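Protein FkbI (Streptomyces hygroscopicus, PDB 1R2J) binds FAD and probably acts as an acyl-ACP dehydrogenase that helps make the methoxymalonyl extender unit of the polyketide FK520. Local coordinates at residues M123-R128 with A134-H139; D150-F155 with A192-D197; K227-G232 with E344-S349; E252-G255 with D260-L263; Q276-V281 with H305-R310. All coordinates share one frame; numbering follows the deposited sequence.

How the contacts relate
Contacts 1 and 2 come first along the chain and lie in the middle beta domain. Contact 1 closes a tight hairpin, 123-128 with 134-139. Contact 2 then closes a longer loop, packing 150-155 against 192-197. The two touch, because strand 192-196 pairs with strand 133-143. Contact 3 spans the helical C-terminal domain from helix 219-248 to the turn after helix 332-345, beside FAD. Contacts 4 and 5 fall one after the other within that span. Contact 4 closes the short turn leading into helix 262-287, and contact 5 joins that same helix to helix 297-322. Contact 5 touches contact 3, while contact 4 sits far out at the surface.

Contact 1. Residues M123-R128 with A134-H139; sequences MRTRVR and AVVDGH
Arg-126 and Asp-137 lie side by side and point the same way. Their guanidinium and carboxylate planes are 75° apart, and the carboxylate comes over one face of the guanidinium. The salt bridge runs from Arg-126 NH2 to Asp-137 OD2 at 2.8 Å. The Arg-126 chain is extended from CG to NE, which carries the charged group out beside its partner. With CG anti to the backbone N (chi1 -165°), the Asp-137 carboxylate stands beside the Arg-126 side chain. Its other oxygen, OD1, accepts a hydrogen bond from the backbone N of Gln-198, so both ends of the carboxylate are held. An asparagine here would probably leave the Arg-126 guanidinium without its counter-charge and freer to swing into solvent. Arg-126 and Asp-137 form a hydrogen-bonded pair of an antiparallel beta hairpin in the middle domain of the acyl-CoA dehydrogenase fold. Arg-126 N to Asp-137 O and Asp-137 N to Arg-126 O are both 2.9 Å. Arg-128 and Val-135 form the next such pair. On the other face of the sheet, Val-127 CG2 meets Val-136 CG2 at 4.3 Å. Thr-125 OG1 gives a weak hydrogen bond, 3.3 Å, to Asp-137 O, the same oxygen that takes the Arg-126 N-H.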
# COMPACT_ATOMS: atom_id res chain seq x y z
N MET A 123 -11.00 -8.88 15.04
CA MET A 123 -9.76 -8.63 15.78
C MET A 123 -10.05 -8.60 17.28
O MET A 123 -11.10 -8.12 17.70
CB MET A 123 -9.12 -7.30 15.34
CG MET A 123 -10.01 -6.08 15.52
SD MET A 123 -9.11 -4.51 15.35
CE MET A 123 -8.89 -4.38 13.56
N ARG A 124 -9.12 -9.12 18.09
CA ARG A 124 -9.31 -9.15 19.53
C ARG A 124 -8.36 -8.27 20.32
O ARG A 124 -8.43 -8.21 21.55
CB ARG A 124 -9.21 -10.59 20.05
CG ARG A 124 -10.46 -11.42 19.85
CD ARG A 124 -10.20 -12.62 18.96
NE ARG A 124 -9.03 -13.37 19.40
CZ ARG A 124 -8.70 -14.58 18.94
NH1 ARG A 124 -9.47 -15.17 18.05
NH2 ARG A 124 -7.61 -15.18 19.38
N THR A 125 -7.46 -7.59 19.63
CA THR A 125 -6.52 -6.71 20.31
C THR A 125 -7.32 -5.64 21.06
O THR A 125 -8.31 -5.12 20.55
CB THR A 125 -5.56 -6.04 19.31
OG1 THR A 125 -4.74 -5.09 19.99
CG2 THR A 125 -6.35 -5.35 18.22
N ARG A 126 -6.88 -5.33 22.28
CA ARG A 126 -7.57 -4.35 23.11
C ARG A 126 -6.72 -3.15 23.52
O ARG A 126 -5.52 -3.27 23.75
CB ARG A 126 -8.09 -5.05 24.38
CG ARG A 126 -7.14 -6.08 24.96
CD ARG A 126 -7.87 -7.06 25.86
NE ARG A 126 -6.95 -7.97 26.54
CZ ARG A 126 -6.25 -8.91 25.93
NH1 ARG A 126 -6.36 -9.07 24.61
NH2 ARG A 126 -5.42 -9.69 26.62
N VAL A 127 -7.37 -1.99 23.59
CA VAL A 127 -6.73 -0.74 23.99
C VAL A 127 -7.51 -0.30 25.21
O VAL A 127 -8.74 -0.17 25.15
CB VAL A 127 -6.84 0.34 22.92
CG1 VAL A 127 -6.28 1.65 23.43
CG2 VAL A 127 -6.12 -0.09 21.65
N ARG A 128 -6.81 -0.07 26.32
CA ARG A 128 -7.50 0.33 27.55
C ARG A 128 -6.97 1.61 28.19
O ARG A 128 -5.89 1.63 28.81
CB ARG A 128 -7.46 -0.84 28.55
CG ARG A 128 -8.62 -1.82 28.42
CD ARG A 128 -8.84 -2.64 29.69
NE ARG A 128 -9.19 -1.76 30.81
CZ ARG A 128 -10.35 -1.13 30.96
NH1 ARG A 128 -10.54 -0.35 32.02
NH2 ARG A 128 -11.32 -1.26 30.06
N ALA A 134 -2.29 4.56 28.32
CA ALA A 134 -3.08 3.57 27.59
C ALA A 134 -2.31 2.25 27.52
O ALA A 134 -1.09 2.23 27.36
CB ALA A 134 -3.39 4.07 26.19
N VAL A 135 -3.03 1.14 27.64
CA VAL A 135 -2.41 -0.18 27.58
C VAL A 135 -2.99 -0.97 26.41
O VAL A 135 -4.20 -1.24 26.36
CB VAL A 135 -2.63 -0.97 28.88
CG1 VAL A 135 -1.89 -2.29 28.83
CG2 VAL A 135 -2.16 -0.14 30.08
N VAL A 136 -2.14 -1.33 25.46
CA VAL A 136 -2.58 -2.10 24.30
C VAL A 136 -2.03 -3.50 24.39
O VAL A 136 -0.86 -3.70 24.70
CB VAL A 136 -2.12 -1.46 22.97
CG1 VAL A 136 -0.63 -1.20 23.01
CG2 VAL A 136 -2.46 -2.38 21.80
N ASP A 137 -2.89 -4.48 24.13
CA ASP A 137 -2.48 -5.87 24.20
C ASP A 137 -3.10 -6.64 23.05
O ASP A 137 -4.32 -6.66 22.89
CB ASP A 137 -2.93 -6.48 25.53
CG ASP A 137 -2.24 -7.79 25.82
OD1 ASP A 137 -1.03 -7.76 26.13
OD2 ASP A 137 -2.90 -8.84 25.75
N GLY A 138 -2.26 -7.28 22.24
CA GLY A 138 -2.77 -8.04 21.12
C GLY A 138 -1.69 -8.56 20.19
O GLY A 138 -0.53 -8.72 20.57
N HIS A 139 -2.09 -8.82 18.95
CA HIS A 139 -1.19 -9.36 17.94
C HIS A 139 -1.71 -8.98 16.55
O HIS A 139 -2.91 -9.08 16.29
CB HIS A 139 -1.13 -10.88 18.06
CG HIS A 139 -0.15 -11.54 17.13
ND1 HIS A 139 -0.19 -11.35 15.77
CD2 HIS A 139 0.87 -12.39 17.37
CE1 HIS A 139 0.77 -12.06 15.20
NE2 HIS A 139 1.43 -12.71 16.15

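Contact 2. Residues D150-F155 with A192-D197; sequences DHLVVF and ADLHLD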
# COMPACT_ATOMS: atom_id res chain seq x y z
N ASP A 150 9.06 3.42 12.95
CA ASP A 150 9.40 4.00 14.24
C ASP A 150 8.06 4.01 14.98
O ASP A 150 8.00 3.81 16.19
CB ASP A 150 9.87 5.46 14.11
CG ASP A 150 11.17 5.60 13.36
OD1 ASP A 150 11.12 5.94 12.16
OD2 ASP A 150 12.24 5.38 13.96
N HIS A 151 6.99 4.24 14.23
CA HIS A 151 5.65 4.29 14.78
C HIS A 151 4.76 3.17 14.26
O HIS A 151 4.77 2.85 13.07
CB HIS A 151 4.98 5.63 14.44
CG HIS A 151 5.71 6.82 14.97
ND1 HIS A 151 5.95 7.01 16.32
CD2 HIS A 151 6.24 7.89 14.34
CE1 HIS A 151 6.60 8.14 16.49
NE2 HIS A 151 6.79 8.70 15.31
N LEU A 152 3.99 2.57 15.16
CA LEU A 152 3.08 1.51 14.77
C LEU A 152 1.66 1.98 15.07
O LEU A 152 1.29 2.17 16.22
CB LEU A 152 3.38 0.22 15.54
CG LEU A 152 4.63 -0.59 15.14
CD1 LEU A 152 4.55 -0.96 13.66
CD2 LEU A 152 5.88 0.21 15.40
N VAL A 153 0.89 2.18 14.01
CA VAL A 153 -0.49 2.63 14.15
C VAL A 153 -1.34 1.38 14.29
O VAL A 153 -1.62 0.68 13.32
CB VAL A 153 -0.93 3.43 12.91
CG1 VAL A 153 -2.33 3.99 13.12
CG2 VAL A 153 0.06 4.55 12.67
N VAL A 154 -1.73 1.10 15.53
CA VAL A 154 -2.49 -0.10 15.86
C VAL A 154 -3.99 0.07 16.12
O VAL A 154 -4.40 0.96 16.88
CB VAL A 154 -1.86 -0.80 17.09
CG1 VAL A 154 -2.60 -2.08 17.44
CG2 VAL A 154 -0.41 -1.10 16.80
N PHE A 155 -4.78 -0.79 15.49
CA PHE A 155 -6.23 -0.80 15.64
C PHE A 155 -6.58 -1.85 16.69
O PHE A 155 -5.89 -2.86 16.81
CB PHE A 155 -6.91 -1.15 14.32
CG PHE A 155 -7.10 0.02 13.39
CD1 PHE A 155 -8.31 0.69 13.35
CD2 PHE A 155 -6.08 0.43 12.55
CE1 PHE A 155 -8.50 1.77 12.49
CE2 PHE A 155 -6.26 1.51 11.69
CZ PHE A 155 -7.47 2.18 11.66
N ALA A 192 5.89 -7.76 8.78
CA ALA A 192 6.21 -8.35 10.07
C ALA A 192 4.99 -8.43 10.96
O ALA A 192 4.11 -7.58 10.89
CB ALA A 192 7.31 -7.54 10.75
N ASP A 193 4.93 -9.47 11.79
CA ASP A 193 3.82 -9.61 12.72
C ASP A 193 4.17 -8.77 13.94
O ASP A 193 5.35 -8.55 14.23
CB ASP A 193 3.64 -11.07 13.15
CG ASP A 193 3.35 -12.01 11.98
OD1 ASP A 193 2.75 -11.55 10.98
OD2 ASP A 193 3.70 -13.20 12.08
N LEU A 194 3.15 -8.29 14.64
CA LEU A 194 3.37 -7.47 15.82
C LEU A 194 2.89 -8.19 17.08
O LEU A 194 1.74 -8.60 17.17
CB LEU A 194 2.62 -6.14 15.68
CG LEU A 194 2.87 -5.32 14.42
CD1 LEU A 194 2.06 -4.03 14.47
CD2 LEU A 194 4.36 -5.03 14.28
N HIS A 195 3.79 -8.35 18.04
CA HIS A 195 3.44 -8.99 19.30
C HIS A 195 3.38 -7.89 20.34
O HIS A 195 4.39 -7.27 20.67
CB HIS A 195 4.50 -10.02 19.67
CG HIS A 195 4.74 -11.04 18.60
ND1 HIS A 195 3.83 -12.02 18.29
CD2 HIS A 195 5.79 -11.22 17.75
CE1 HIS A 195 4.29 -12.76 17.30
NE2 HIS A 195 5.48 -12.29 16.95
N LEU A 196 2.17 -7.63 20.84
CA LEU A 196 1.97 -6.59 21.84
C LEU A 196 1.60 -7.17 23.20
O LEU A 196 0.44 -7.54 23.44
CB LEU A 196 0.87 -5.63 21.37
CG LEU A 196 1.08 -4.96 20.01
CD1 LEU A 196 -0.17 -4.17 19.64
CD2 LEU A 196 2.30 -4.05 20.05
N ASP A 197 2.58 -7.25 24.09
CA ASP A 197 2.37 -7.79 25.43
C ASP A 197 2.34 -6.66 26.46
O ASP A 197 3.38 -6.17 26.89
CB ASP A 197 3.50 -8.79 25.75
CG ASP A 197 3.44 -9.31 27.18
OD1 ASP A 197 2.33 -9.60 27.67
OD2 ASP A 197 4.51 -9.43 27.80
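Leu-152 and Val-154 on one strand meet Leu-194 and Leu-196 on another in the buried core between two sheets of the middle beta domain. The strand segments cross at -74°, with their axes 10.7 Å apart, so only side chains bridge the gap. Leu-152 CD1 reaches both methyls of Leu-194, with Leu-194 CD1 the nearer at 4.0 Å. These two leucines cross obliquely. Val-154 meets Leu-196 tip to tip. Val-154 CG2 also lies 4.5 Å from Leu-194 CD1, at the limit of contact. Leu-194 and Leu-196 both start out toward the facing strand; with CG anti to the carbonyl carbon, their methyls reach Leu-152 and Val-154. Further out, strand 151-156 is flanked by strands 107-110 and 164-169, and strand 192-196 by strands 133-143 and 175-179. Leu-194 also packs on Thr-143, and Leu-196 on Val-136 and Val-175. FAD lies about 8 Å from the Leu-194 side chain. At the tip of the valine-leucine pair, Val-154 CG1 comes within 3.9 Å of Leu-196 CD1.

Contact 3. Residues K227-G232 with E344-S349; sequences KSVAWG and EIIEGS. With FAD (flavin-adenine dinucleotide), chain B.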
# COMPACT_ATOMS: atom_id res chain seq x y z
N LYS A 227 -6.78 3.46 -2.37
CA LYS A 227 -6.47 4.46 -3.40
C LYS A 227 -5.01 4.32 -3.82
O LYS A 227 -4.68 4.39 -5.01
CB LYS A 227 -6.71 5.87 -2.87
CG LYS A 227 -6.30 6.98 -3.84
CD LYS A 227 -6.66 8.38 -3.30
CE LYS A 227 -5.74 8.81 -2.17
NZ LYS A 227 -6.14 10.13 -1.61
N SER A 228 -4.15 4.11 -2.84
CA SER A 228 -2.72 3.97 -3.08
C SER A 228 -2.41 2.67 -3.81
O SER A 228 -1.61 2.65 -4.73
CB SER A 228 -1.96 4.03 -1.75
OG SER A 228 -0.57 4.15 -1.98
N VAL A 229 -3.04 1.58 -3.38
CA VAL A 229 -2.81 0.30 -4.03
C VAL A 229 -3.28 0.37 -5.47
O VAL A 229 -2.63 -0.17 -6.36
CB VAL A 229 -3.55 -0.85 -3.32
CG1 VAL A 229 -3.59 -2.10 -4.22
CG2 VAL A 229 -2.84 -1.18 -2.00
N ALA A 230 -4.40 1.05 -5.70
CA ALA A 230 -4.94 1.18 -7.05
C ALA A 230 -3.92 1.88 -7.97
O ALA A 230 -3.66 1.42 -9.07
CB ALA A 230 -6.26 1.97 -7.02
N TRP A 231 -3.34 2.97 -7.50
CA TRP A 231 -2.34 3.69 -8.28
C TRP A 231 -1.08 2.85 -8.40
O TRP A 231 -0.40 2.88 -9.42
CB TRP A 231 -2.00 5.05 -7.64
CG TRP A 231 -3.02 6.11 -7.93
CD1 TRP A 231 -3.90 6.68 -7.05
CD2 TRP A 231 -3.25 6.75 -9.20
NE1 TRP A 231 -4.66 7.63 -7.69
CE2 TRP A 231 -4.29 7.69 -9.01
CE3 TRP A 231 -2.69 6.61 -10.48
CZ2 TRP A 231 -4.77 8.49 -10.04
CZ3 TRP A 231 -3.17 7.42 -11.51
CH2 TRP A 231 -4.21 8.34 -11.28
N GLY A 232 -0.79 2.08 -7.35
CA GLY A 232 0.38 1.23 -7.39
C GLY A 232 0.23 0.23 -8.52
O GLY A 232 1.19 -0.07 -9.24
N GLU A 344 -4.40 -8.47 -5.44
CA GLU A 344 -5.77 -8.96 -5.60
C GLU A 344 -6.32 -9.47 -4.26
O GLU A 344 -7.54 -9.60 -4.08
CB GLU A 344 -5.81 -10.12 -6.60
CG GLU A 344 -5.71 -9.72 -8.06
CD GLU A 344 -5.79 -10.92 -9.00
OE1 GLU A 344 -6.76 -10.99 -9.80
OE2 GLU A 344 -4.89 -11.79 -8.93
N ILE A 345 -5.41 -9.76 -3.34
CA ILE A 345 -5.76 -10.29 -2.02
C ILE A 345 -5.88 -9.24 -0.91
O ILE A 345 -6.78 -9.33 -0.08
CB ILE A 345 -4.70 -11.36 -1.61
CG1 ILE A 345 -4.73 -12.53 -2.60
CG2 ILE A 345 -4.96 -11.84 -0.18
CD1 ILE A 345 -3.46 -13.39 -2.60
N ILE A 346 -4.99 -8.24 -0.90
CA ILE A 346 -5.00 -7.21 0.15
C ILE A 346 -5.89 -5.98 -0.10
O ILE A 346 -6.40 -5.78 -1.20
CB ILE A 346 -3.55 -6.70 0.43
CG1 ILE A 346 -3.12 -5.66 -0.61
CG2 ILE A 346 -2.60 -7.86 0.37
CD1 ILE A 346 -1.76 -5.00 -0.30
N GLU A 347 -6.06 -5.17 0.95
CA GLU A 347 -6.87 -3.95 0.91
C GLU A 347 -8.28 -4.24 0.40
O GLU A 347 -8.84 -3.48 -0.39
CB GLU A 347 -6.20 -2.90 0.03
CG GLU A 347 -4.84 -2.42 0.55
CD GLU A 347 -4.95 -1.34 1.61
OE1 GLU A 347 -3.92 -1.00 2.22
OE2 GLU A 347 -6.07 -0.82 1.82
N GLY A 348 -8.86 -5.34 0.87
CA GLY A 348 -10.18 -5.72 0.41
C GLY A 348 -9.98 -6.62 -0.80
O GLY A 348 -9.75 -6.14 -1.91
N SER A 349 -10.02 -7.93 -0.56
CA SER A 349 -9.82 -8.92 -1.63
C SER A 349 -10.82 -8.74 -2.76
O SER A 349 -11.86 -8.11 -2.59
CB SER A 349 -10.00 -10.33 -1.07
OG SER A 349 -11.38 -10.60 -0.85
PA FAD B . -9.24 -14.74 4.58
O1A FAD B . -9.51 -13.34 4.85
O2A FAD B . -8.76 -15.89 5.42
O5B FAD B . -8.89 -15.13 3.14
C5B FAD B . -10.09 -15.54 2.61
C4B FAD B . -10.16 -15.95 1.18
O4B FAD B . -11.61 -16.16 1.29
C3B FAD B . -9.98 -14.73 0.34
O3B FAD B . -9.71 -15.12 -0.97
C2B FAD B . -11.24 -14.01 0.45
O2B FAD B . -11.64 -13.08 -0.59
C1B FAD B . -12.30 -15.12 0.65
N9A FAD B . -13.37 -14.68 1.49
C8A FAD B . -13.41 -14.38 2.88
N7A FAD B . -14.56 -13.98 3.33
C5A FAD B . -15.38 -14.00 2.22
C6A FAD B . -16.73 -13.69 2.02
N6A FAD B . -17.53 -13.29 3.02
N1A FAD B . -17.25 -13.82 0.75
C2A FAD B . -16.47 -14.23 -0.28
N3A FAD B . -15.12 -14.57 -0.19
C4A FAD B . -14.69 -14.40 1.16
N1 FAD B . -2.82 -6.27 6.93
C2 FAD B . -2.70 -5.12 7.72
O2 FAD B . -3.46 -4.91 8.68
N3 FAD B . -1.71 -4.20 7.44
C4 FAD B . -0.76 -4.32 6.39
O4 FAD B . 0.11 -3.41 6.22
C4X FAD B . -0.88 -5.46 5.63
N5 FAD B . 0.10 -5.61 4.56
C5X FAD B . 0.05 -6.78 3.78
C6 FAD B . 0.97 -7.03 2.73
C7 FAD B . 0.99 -8.21 1.93
C7M FAD B . 2.03 -8.39 0.83
C8 FAD B . 0.01 -9.21 2.21
C8M FAD B . -0.07 -10.54 1.47
C9 FAD B . -0.92 -9.02 3.20
C9A FAD B . -0.95 -7.81 3.99
N10 FAD B . -1.94 -7.55 5.08
C10 FAD B . -1.90 -6.42 5.90
C1' FAD B . -2.86 -8.61 5.07
C2' FAD B . -4.14 -8.29 4.10
O2' FAD B . -4.93 -7.48 5.02
C3' FAD B . -4.78 -9.55 3.96
O3' FAD B . -4.61 -10.00 2.60
C4' FAD B . -6.26 -9.97 4.18
O4' FAD B . -6.95 -9.58 5.34
C5' FAD B . -5.95 -11.40 4.19
O5' FAD B . -6.71 -12.15 5.08
P FAD B . -6.25 -13.70 5.23
O1P FAD B . -6.85 -13.12 6.33
O2P FAD B . -6.35 -15.02 6.04
O3P FAD B . -7.71 -14.33 4.88
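Val-229 and Glu-347 are brought together by their torsions. Val-229 CG2 lies anti to its carbonyl carbon, and the Glu-347 chain bends at chi2 (-83°). The two side chains cross, and Val-229 CG2 rests 3.5 Å from Glu-347 CG. The touch is thus with the aliphatic part of the glutamate. Val-229 CG2 also reaches Ile-346 CD1 at 4.3 Å. Ile-346 faces FAD with its other branch: Ile-346 CG2 packs 3.5 Å from flavin ring atom C8. Ile-345 CG2 lies 3.4 Å from the ribityl oxygen O3' of FAD. Ser-349 OG gives a short hydrogen bond, 2.5 Å as modelled, to the adenosine ribose oxygen O2B of FAD. As the N-cap residue of helix 350-361, Ser-349 also accepts the N-H of Met-352 at OG. Ile-345, Ile-346 and Ser-349 line the cofactor site of the acyl-CoA dehydrogenase fold, and the turn 346-349 joins helix 332-345 to helix 350-361. Helix 219-248 backs it through Val-229, which also touches Lys-304 of helix 297-322, while Glu-347 packs on Met-80 of helix 69-88.

Contact 4. Residues E252-G255 with D260-L263; sequences EQFG and DHQL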
# COMPACT_ATOMS: atom_id res chain seq x y z
N GLU A 252 13.21 -10.82 -32.46
CA GLU A 252 12.70 -11.30 -33.74
C GLU A 252 12.62 -12.82 -33.72
O GLU A 252 13.49 -13.49 -33.16
CB GLU A 252 13.59 -10.86 -34.91
CG GLU A 252 13.54 -9.36 -35.19
CD GLU A 252 14.12 -9.00 -36.55
OE1 GLU A 252 14.17 -7.79 -36.87
OE2 GLU A 252 14.51 -9.91 -37.31
N GLN A 253 11.56 -13.35 -34.32
CA GLN A 253 11.36 -14.78 -34.41
C GLN A 253 10.57 -15.03 -35.70
O GLN A 253 9.63 -14.29 -36.01
CB GLN A 253 10.59 -15.26 -33.17
CG GLN A 253 10.74 -16.74 -32.86
CD GLN A 253 12.15 -17.12 -32.42
OE1 GLN A 253 13.03 -16.28 -32.28
NE2 GLN A 253 12.35 -18.41 -32.20
N PHE A 254 10.96 -16.06 -36.45
CA PHE A 254 10.32 -16.37 -37.72
C PHE A 254 10.53 -15.22 -38.71
O PHE A 254 9.66 -14.91 -39.51
CB PHE A 254 8.83 -16.66 -37.52
CG PHE A 254 8.56 -17.93 -36.76
CD1 PHE A 254 8.63 -19.17 -37.40
CD2 PHE A 254 8.26 -17.89 -35.40
CE1 PHE A 254 8.41 -20.36 -36.69
CE2 PHE A 254 8.04 -19.07 -34.68
CZ PHE A 254 8.11 -20.30 -35.33
N GLY A 255 11.69 -14.59 -38.62
CA GLY A 255 12.02 -13.51 -39.53
C GLY A 255 11.42 -12.13 -39.32
O GLY A 255 11.49 -11.30 -40.21
N ASP A 260 5.14 -7.96 -34.78
CA ASP A 260 4.48 -8.16 -36.07
C ASP A 260 3.60 -9.41 -36.09
O ASP A 260 2.82 -9.59 -37.01
CB ASP A 260 5.50 -8.22 -37.21
CG ASP A 260 6.16 -6.88 -37.48
OD1 ASP A 260 5.68 -5.86 -36.96
OD2 ASP A 260 7.16 -6.84 -38.24
N HIS A 261 3.74 -10.28 -35.09
CA HIS A 261 2.89 -11.46 -35.03
C HIS A 261 1.61 -10.98 -34.35
O HIS A 261 1.63 -10.54 -33.20
CB HIS A 261 3.58 -12.56 -34.24
CG HIS A 261 4.85 -13.04 -34.86
ND1 HIS A 261 4.90 -13.54 -36.15
CD2 HIS A 261 6.12 -13.09 -34.39
CE1 HIS A 261 6.15 -13.87 -36.44
NE2 HIS A 261 6.90 -13.60 -35.39
N GLN A 262 0.50 -11.07 -35.06
CA GLN A 262 -0.77 -10.58 -34.53
C GLN A 262 -1.15 -11.04 -33.13
O GLN A 262 -1.74 -10.28 -32.37
CB GLN A 262 -1.90 -10.87 -35.51
CG GLN A 262 -2.67 -9.63 -35.90
CD GLN A 262 -3.82 -9.91 -36.85
OE1 GLN A 262 -4.59 -10.85 -36.65
NE2 GLN A 262 -3.95 -9.08 -37.88
N LEU A 263 -0.82 -12.28 -32.78
CA LEU A 263 -1.15 -12.78 -31.46
C LEU A 263 -0.40 -11.97 -30.40
O LEU A 263 -0.96 -11.65 -29.35
CB LEU A 263 -0.82 -14.26 -31.33
CG LEU A 263 -1.85 -15.22 -31.95
CD1 LEU A 263 -1.40 -16.66 -31.75
CD2 LEU A 263 -3.21 -15.00 -31.29
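Gln-253 and His-261 approach across a short turn, their CA atoms 9.1 Å apart. Gln-253 lies in a weakly bonded strand with extended backbone angles. Phe-254 and Gly-255 follow with positive phi, and the chain turns there. On the other side, His-261 is the N-cap residue just before helix 262-287. Its side chain reaches back from that position, with CG anti to the carbonyl carbon (chi1 -63°). His-261 NE2 gives a hydrogen bond to Gln-253 O at 2.9 Å. The N-H...O angle is 155°. The acceptor lies in the plane of the imidazole, at its edge, whereas the donor is tilted 34° from the carbonyl plane. The contact thus ties the small two-stranded hairpin of 252-253 and 256-257 to the start of helix 262-287, in the helical C-terminal domain. It is a surface site far from FAD. His-261 CE1 also meets Phe-254 CB at 4.0 Å. The imidazole touches Arg-256 as well, from the second strand of the hairpin. With an alanine here in place of the histidine, the Gln-253 carbonyl would probably lose this donor, and the hairpin would be less tied to the helix start.

Contact 5. Residues Q276-V281 with H305-R310; sequences QIAARV and HVAAER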
# COMPACT_ATOMS: atom_id res chain seq x y z
N GLN A 276 -4.67 1.59 -19.43
CA GLN A 276 -5.54 2.74 -19.62
C GLN A 276 -6.78 2.67 -18.73
O GLN A 276 -7.19 3.67 -18.14
CB GLN A 276 -5.98 2.85 -21.09
CG GLN A 276 -4.86 3.14 -22.07
CD GLN A 276 -3.91 4.22 -21.57
OE1 GLN A 276 -2.86 3.92 -21.01
NE2 GLN A 276 -4.29 5.48 -21.76
N ILE A 277 -7.37 1.48 -18.64
CA ILE A 277 -8.55 1.28 -17.81
C ILE A 277 -8.24 1.57 -16.34
O ILE A 277 -8.98 2.30 -15.67
CB ILE A 277 -9.08 -0.17 -17.94
CG1 ILE A 277 -9.70 -0.38 -19.32
CG2 ILE A 277 -10.15 -0.45 -16.85
CD1 ILE A 277 -10.11 -1.81 -19.57
N ALA A 278 -7.15 1.00 -15.84
CA ALA A 278 -6.75 1.21 -14.45
C ALA A 278 -6.50 2.69 -14.16
O ALA A 278 -6.89 3.20 -13.10
CB ALA A 278 -5.49 0.38 -14.15
N ALA A 279 -5.86 3.39 -15.09
CA ALA A 279 -5.58 4.81 -14.89
C ALA A 279 -6.86 5.65 -14.83
O ALA A 279 -7.01 6.50 -13.95
CB ALA A 279 -4.67 5.31 -16.01
N ARG A 280 -7.78 5.40 -15.75
CA ARG A 280 -9.03 6.14 -15.80
C ARG A 280 -9.81 6.00 -14.50
O ARG A 280 -10.27 6.99 -13.93
CB ARG A 280 -9.90 5.64 -16.96
CG ARG A 280 -9.29 5.78 -18.35
CD ARG A 280 -9.02 7.22 -18.73
NE ARG A 280 -7.70 7.67 -18.31
CZ ARG A 280 -6.57 7.39 -18.95
NH1 ARG A 280 -6.58 6.65 -20.05
NH2 ARG A 280 -5.42 7.86 -18.49
N VAL A 281 -9.94 4.77 -14.01
CA VAL A 281 -10.69 4.53 -12.79
C VAL A 281 -10.00 5.16 -11.58
O VAL A 281 -10.67 5.64 -10.66
CB VAL A 281 -10.93 3.00 -12.58
CG1 VAL A 281 -9.62 2.29 -12.30
CG2 VAL A 281 -11.92 2.78 -11.46
N HIS A 305 -10.06 -2.47 -6.94
CA HIS A 305 -10.51 -3.75 -7.49
C HIS A 305 -10.10 -3.96 -8.95
O HIS A 305 -9.43 -4.95 -9.28
CB HIS A 305 -12.04 -3.86 -7.35
CG HIS A 305 -12.60 -5.15 -7.85
ND1 HIS A 305 -12.19 -6.38 -7.37
CD2 HIS A 305 -13.56 -5.41 -8.77
CE1 HIS A 305 -12.88 -7.33 -7.97
NE2 HIS A 305 -13.72 -6.77 -8.82
N VAL A 306 -10.49 -3.03 -9.81
CA VAL A 306 -10.17 -3.13 -11.23
C VAL A 306 -8.67 -3.05 -11.52
O VAL A 306 -8.15 -3.85 -12.30
CB VAL A 306 -10.89 -2.03 -12.04
CG1 VAL A 306 -12.39 -2.25 -11.99
CG2 VAL A 306 -10.55 -0.68 -11.48
N ALA A 307 -7.98 -2.09 -10.90
CA ALA A 307 -6.55 -1.93 -11.14
C ALA A 307 -5.80 -3.19 -10.72
O ALA A 307 -4.88 -3.63 -11.39
CB ALA A 307 -6.02 -0.72 -10.38
N ALA A 308 -6.23 -3.79 -9.61
CA ALA A 308 -5.58 -5.00 -9.12
C ALA A 308 -5.82 -6.19 -10.04
O ALA A 308 -4.87 -6.86 -10.44
CB ALA A 308 -6.07 -5.31 -7.70
N GLU A 309 -7.08 -6.44 -10.39
CA GLU A 309 -7.40 -7.56 -11.27
C GLU A 309 -6.74 -7.37 -12.64
O GLU A 309 -6.21 -8.32 -13.20
CB GLU A 309 -8.93 -7.73 -11.42
CG GLU A 309 -9.61 -8.33 -10.18
CD GLU A 309 -10.88 -9.13 -10.48
OE1 GLU A 309 -11.17 -10.09 -9.73
OE2 GLU A 309 -11.58 -8.81 -11.46
N ARG A 310 -6.78 -6.15 -13.16
CA ARG A 310 -6.16 -5.87 -14.46
C ARG A 310 -4.64 -5.99 -14.37
O ARG A 310 -4.00 -6.45 -15.31
CB ARG A 310 -6.54 -4.47 -14.95
CG ARG A 310 -8.05 -4.26 -15.21
CD ARG A 310 -8.65 -5.36 -16.08
NE ARG A 310 -7.99 -5.48 -17.38
CZ ARG A 310 -7.87 -6.62 -18.06
NH1 ARG A 310 -8.37 -7.74 -17.56
NH2 ARG A 310 -7.25 -6.63 -19.23
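Helices 262-287 and 297-322 of the C-terminal helical domain pack against each other here through small side chains. The nearest CA atoms are those of Ala-278 and Ala-307, 4.6 Å apart. The Ala-278 methyl CB sits 3.9 Å from Ala-307 CA, and the two CB atoms are 4.0 Å apart. With only methyl groups at this point, the helices can come close. Beside them, the side chains of Val-281 and Val-306 meet at a slant. Val-306 CG2 approaches both methyls of Val-281, and its 3.2 Å distance to Val-281 CG1 is tighter than usual van der Waals contact. In each valine the methyl of that close pair sits between the backbone N and the carbonyl carbon (chi1 67° for Val-281 CG1). Within the helical bundle, helix 219-248 packs against the alanine pair: Val-234 and Leu-237 touch Ala-278, and Cys-233 touches Ala-307. Val-281 also packs on Leu-302 and Ala-303. Elsewhere on helix 297-322, His-305 packs on helix 350-361, and Glu-309 forms a salt bridge to Arg-354 there.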